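Local coordinates for protein NADH-rubredoxin oxidoreductase (Clostridium acetobutylicum, PDB 3KLJ) that uses NADH to reduce rubredoxin through its bound FAD, passing electrons along a chain that scavenges dioxygen in an obligate anaerobe, at residues I139-G153 with M214-V227. Numbering follows the deposited sequence.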
# COMPACT_ATOMS: atom_id res chain seq x y z
N ILE A 139 6.02 17.25 5.16
CA ILE A 139 4.63 17.68 5.03
C ILE A 139 4.15 18.44 6.26
O ILE A 139 3.52 19.49 6.14
CB ILE A 139 3.66 16.50 4.70
CG1 ILE A 139 3.98 15.93 3.31
CG2 ILE A 139 2.22 16.97 4.76
CD1 ILE A 139 3.66 14.46 3.14
N LYS A 140 4.44 17.91 7.45
CA LYS A 140 4.07 18.57 8.71
C LYS A 140 4.47 20.04 8.69
O LYS A 140 3.65 20.92 8.98
CB LYS A 140 4.72 17.89 9.92
CG LYS A 140 3.98 16.67 10.45
CD LYS A 140 4.42 16.36 11.88
CE LYS A 140 3.69 17.24 12.87
NZ LYS A 140 4.34 17.22 14.21
N ASP A 141 5.72 20.29 8.32
CA ASP A 141 6.31 21.63 8.39
C ASP A 141 5.84 22.58 7.31
O ASP A 141 5.65 23.76 7.58
CB ASP A 141 7.84 21.55 8.40
CG ASP A 141 8.39 21.05 9.72
OD1 ASP A 141 8.04 19.91 10.11
OD2 ASP A 141 9.15 21.79 10.37
N GLU A 142 5.64 22.08 6.09
CA GLU A 142 5.14 22.94 5.02
C GLU A 142 3.70 23.38 5.30
O GLU A 142 3.34 24.52 5.02
CB GLU A 142 5.26 22.29 3.64
CG GLU A 142 6.42 22.79 2.79
CD GLU A 142 6.33 24.27 2.43
OE1 GLU A 142 5.93 24.60 1.29
OE2 GLU A 142 6.67 25.10 3.29
N CYS A 143 2.90 22.47 5.86
CA CYS A 143 1.52 22.76 6.25
C CYS A 143 1.43 23.89 7.27
O CYS A 143 0.57 24.76 7.16
CB CYS A 143 0.80 21.51 6.76
SG CYS A 143 0.47 20.28 5.47
N LYS A 144 2.33 23.89 8.26
CA LYS A 144 2.43 25.00 9.22
C LYS A 144 2.94 26.27 8.53
O LYS A 144 2.47 27.37 8.82
CB LYS A 144 3.37 24.66 10.38
CG LYS A 144 2.95 23.45 11.22
CD LYS A 144 3.72 23.42 12.55
CE LYS A 144 3.79 22.02 13.14
NZ LYS A 144 4.85 21.21 12.49
N ASN A 145 3.89 26.10 7.62
CA ASN A 145 4.55 27.20 6.90
C ASN A 145 3.62 27.88 5.87
O ASN A 145 3.53 29.11 5.84
CB ASN A 145 5.83 26.65 6.23
CG ASN A 145 6.64 27.70 5.49
OD1 ASN A 145 7.17 27.42 4.42
ND2 ASN A 145 6.76 28.89 6.07
N LYS A 146 2.94 27.08 5.06
CA LYS A 146 2.03 27.58 4.02
C LYS A 146 0.66 27.92 4.59
O LYS A 146 0.02 28.88 4.14
CB LYS A 146 1.88 26.55 2.90
CG LYS A 146 3.09 26.46 1.95
CD LYS A 146 2.89 27.34 0.73
CE LYS A 146 3.85 26.97 -0.39
NZ LYS A 146 5.11 27.76 -0.29
N GLY A 147 0.22 27.15 5.58
CA GLY A 147 -1.05 27.40 6.25
C GLY A 147 -2.22 26.56 5.76
O GLY A 147 -3.29 26.57 6.38
N LYS A 148 -2.02 25.85 4.65
CA LYS A 148 -3.02 24.92 4.09
C LYS A 148 -2.39 23.91 3.11
O LYS A 148 -1.30 24.14 2.58
CB LYS A 148 -4.21 25.66 3.44
CG LYS A 148 -3.84 26.61 2.30
CD LYS A 148 -4.82 27.77 2.18
CE LYS A 148 -6.09 27.37 1.45
NZ LYS A 148 -7.11 28.48 1.46
N ALA A 149 -3.08 22.79 2.89
CA ALA A 149 -2.57 21.75 1.98
C ALA A 149 -3.51 21.52 0.79
O ALA A 149 -4.72 21.69 0.89
CB ALA A 149 -2.34 20.45 2.73
N PHE A 150 -2.92 21.13 -0.34
CA PHE A 150 -3.69 20.73 -1.51
C PHE A 150 -3.20 19.35 -1.94
O PHE A 150 -2.04 19.20 -2.36
CB PHE A 150 -3.56 21.76 -2.64
CG PHE A 150 -4.44 21.48 -3.84
CD1 PHE A 150 -5.83 21.36 -3.70
CD2 PHE A 150 -3.89 21.36 -5.11
CE1 PHE A 150 -6.64 21.11 -4.80
CE2 PHE A 150 -4.69 21.11 -6.22
CZ PHE A 150 -6.08 20.98 -6.06
N ILE A 151 -4.07 18.35 -1.80
CA ILE A 151 -3.72 16.97 -2.12
C ILE A 151 -4.23 16.59 -3.52
O ILE A 151 -5.43 16.62 -3.77
CB ILE A 151 -4.22 15.96 -1.04
CG1 ILE A 151 -3.53 16.22 0.29
CG2 ILE A 151 -3.96 14.51 -1.46
CD1 ILE A 151 -4.37 16.92 1.31
N ILE A 152 -3.30 16.26 -4.41
CA ILE A 152 -3.63 15.83 -5.76
C ILE A 152 -3.63 14.30 -5.83
O ILE A 152 -2.63 13.65 -5.48
CB ILE A 152 -2.64 16.43 -6.80
CG1 ILE A 152 -2.87 17.95 -6.93
CG2 ILE A 152 -2.76 15.72 -8.15
CD1 ILE A 152 -1.90 18.66 -7.83
N GLY A 153 -4.74 13.73 -6.27
CA GLY A 153 -4.88 12.27 -6.36
C GLY A 153 -6.16 11.79 -5.72
O GLY A 153 -6.51 12.22 -4.62
N MET A 214 -5.53 26.38 -11.47
CA MET A 214 -5.66 26.39 -10.01
C MET A 214 -4.39 26.94 -9.35
O MET A 214 -4.03 26.55 -8.23
CB MET A 214 -5.99 24.99 -9.49
CG MET A 214 -7.27 24.39 -10.09
SD MET A 214 -7.69 22.75 -9.46
CE MET A 214 -8.36 23.20 -7.86
N GLY A 215 -3.72 27.86 -10.06
CA GLY A 215 -2.48 28.47 -9.63
C GLY A 215 -2.52 29.05 -8.23
O GLY A 215 -1.63 28.74 -7.39
N ASP A 216 -3.55 29.89 -7.97
CA ASP A 216 -3.67 30.59 -6.68
C ASP A 216 -3.73 29.64 -5.48
O ASP A 216 -3.05 29.86 -4.47
CB ASP A 216 -4.89 31.52 -6.67
CG ASP A 216 -4.71 32.74 -7.56
OD1 ASP A 216 -3.56 33.04 -7.95
OD2 ASP A 216 -5.73 33.42 -7.86
N LEU A 217 -4.53 28.58 -5.59
CA LEU A 217 -4.63 27.59 -4.53
C LEU A 217 -3.36 26.75 -4.43
O LEU A 217 -2.85 26.53 -3.33
CB LEU A 217 -5.86 26.69 -4.73
CG LEU A 217 -6.10 25.54 -3.74
CD1 LEU A 217 -6.15 26.03 -2.29
CD2 LEU A 217 -7.39 24.80 -4.09
N ILE A 218 -2.84 26.30 -5.57
CA ILE A 218 -1.60 25.52 -5.61
C ILE A 218 -0.42 26.28 -4.97
O ILE A 218 0.28 25.74 -4.11
CB ILE A 218 -1.27 25.01 -7.04
CG1 ILE A 218 -2.13 23.76 -7.33
CG2 ILE A 218 0.20 24.66 -7.19
CD1 ILE A 218 -2.14 23.30 -8.78
N ARG A 219 -0.24 27.54 -5.38
CA ARG A 219 0.83 28.40 -4.88
C ARG A 219 0.79 28.57 -3.36
O ARG A 219 1.86 28.44 -2.67
CB ARG A 219 0.72 29.78 -5.54
CG ARG A 219 2.01 30.37 -6.05
CD ARG A 219 1.76 31.64 -6.88
NE ARG A 219 0.92 31.38 -8.06
CZ ARG A 219 -0.28 31.93 -8.28
NH1 ARG A 219 -0.83 32.80 -7.41
NH2 ARG A 219 -0.94 31.61 -9.39
N SER A 220 -0.46 28.83 -2.84
CA SER A 220 -0.65 29.12 -1.42
C SER A 220 -0.74 27.88 -0.54
O SER A 220 -0.88 28.00 0.68
CB SER A 220 -1.90 30.00 -1.22
OG SER A 220 -3.07 29.33 -1.63
N SER A 221 -0.65 26.69 -1.14
CA SER A 221 -0.74 25.44 -0.39
C SER A 221 0.55 24.63 -0.37
O SER A 221 1.40 24.76 -1.25
CB SER A 221 -1.85 24.54 -0.96
OG SER A 221 -3.05 25.25 -1.16
N CYS A 222 0.67 23.78 0.65
CA CYS A 222 1.62 22.67 0.61
C CYS A 222 0.99 21.62 -0.30
O CYS A 222 -0.12 21.15 -0.03
CB CYS A 222 1.86 22.13 2.02
SG CYS A 222 2.58 20.47 2.10
N VAL A 223 1.65 21.30 -1.41
CA VAL A 223 1.05 20.41 -2.40
C VAL A 223 1.62 19.00 -2.31
O VAL A 223 2.83 18.77 -2.40
CB VAL A 223 1.07 20.99 -3.86
CG1 VAL A 223 0.95 22.52 -3.85
CG2 VAL A 223 2.29 20.57 -4.62
N ILE A 224 0.71 18.06 -2.08
CA ILE A 224 1.06 16.66 -1.87
C ILE A 224 0.40 15.82 -2.96
O ILE A 224 -0.81 15.85 -3.12
CB ILE A 224 0.60 16.18 -0.47
CG1 ILE A 224 0.98 17.21 0.60
CG2 ILE A 224 1.19 14.82 -0.15
CD1 ILE A 224 -0.05 17.38 1.68
N THR A 225 1.20 15.07 -3.70
CA THR A 225 0.66 14.16 -4.69
C THR A 225 0.48 12.78 -4.06
O THR A 225 1.38 12.28 -3.40
CB THR A 225 1.52 14.10 -5.97
OG1 THR A 225 2.89 13.86 -5.62
CG2 THR A 225 1.41 15.41 -6.75
N ALA A 226 -0.71 12.22 -4.23
CA ALA A 226 -1.05 10.89 -3.74
C ALA A 226 -1.60 10.17 -4.96
O ALA A 226 -2.82 10.04 -5.13
CB ALA A 226 -2.09 10.98 -2.62
N VAL A 227 -0.69 9.73 -5.83
CA VAL A 227 -1.04 9.21 -7.15
C VAL A 227 -0.51 7.79 -7.33
O VAL A 227 -0.15 7.37 -8.43
CB VAL A 227 -0.55 10.16 -8.29
CG1 VAL A 227 -1.43 11.39 -8.37
CG2 VAL A 227 0.91 10.54 -8.10
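The ring of F150 carries L217 CG over one face, with L217 CD2 3.8 Å from F150 CD1, while M214 and I218 approach it obliquely. M214 CE lies 3.7 Å from F150 CZ, and M214 SD, 5.3 Å from the F150 ring centroid, makes a Met-aromatic contact; I218 CG1 meets CD2 and CE2. F150 points to the face of helix 215-220, its CG anti to the backbone N (chi1 -174°). S221 is small enough to sit against F150 CB, and its OG turns back to bond L217 O at 2.5 Å. On the opposite face of the sheet, helix 139-146 packs through I139, E142 and C143. C222 SG touches E142 CB at 3.6 Å; C143 and C222 can form a disulfide, but with 4.0 Å between their SG atoms it is absent here. I224 and I151, beta-branched as suits strands, lie side by side, and I139 CG2 of the helix meets I224 CD1; L161 and I165 of helix 156-168 extend this apolar layer. The aliphatic part of K146 passes over the carbonyls of R219 and S221. Strands 149-152 and 222-225 run parallel, joined by five backbone hydrogen bonds from C222 N–K148 O (2.8 Å) to the nearly straight A226 N–I152 O (2.7 Å, 178°). G153, where a side chain would strike A226 O, begins a probable GxGxxG turn of this Rossmann-type parallel sheet flanked by helices, in the NADH-binding domain.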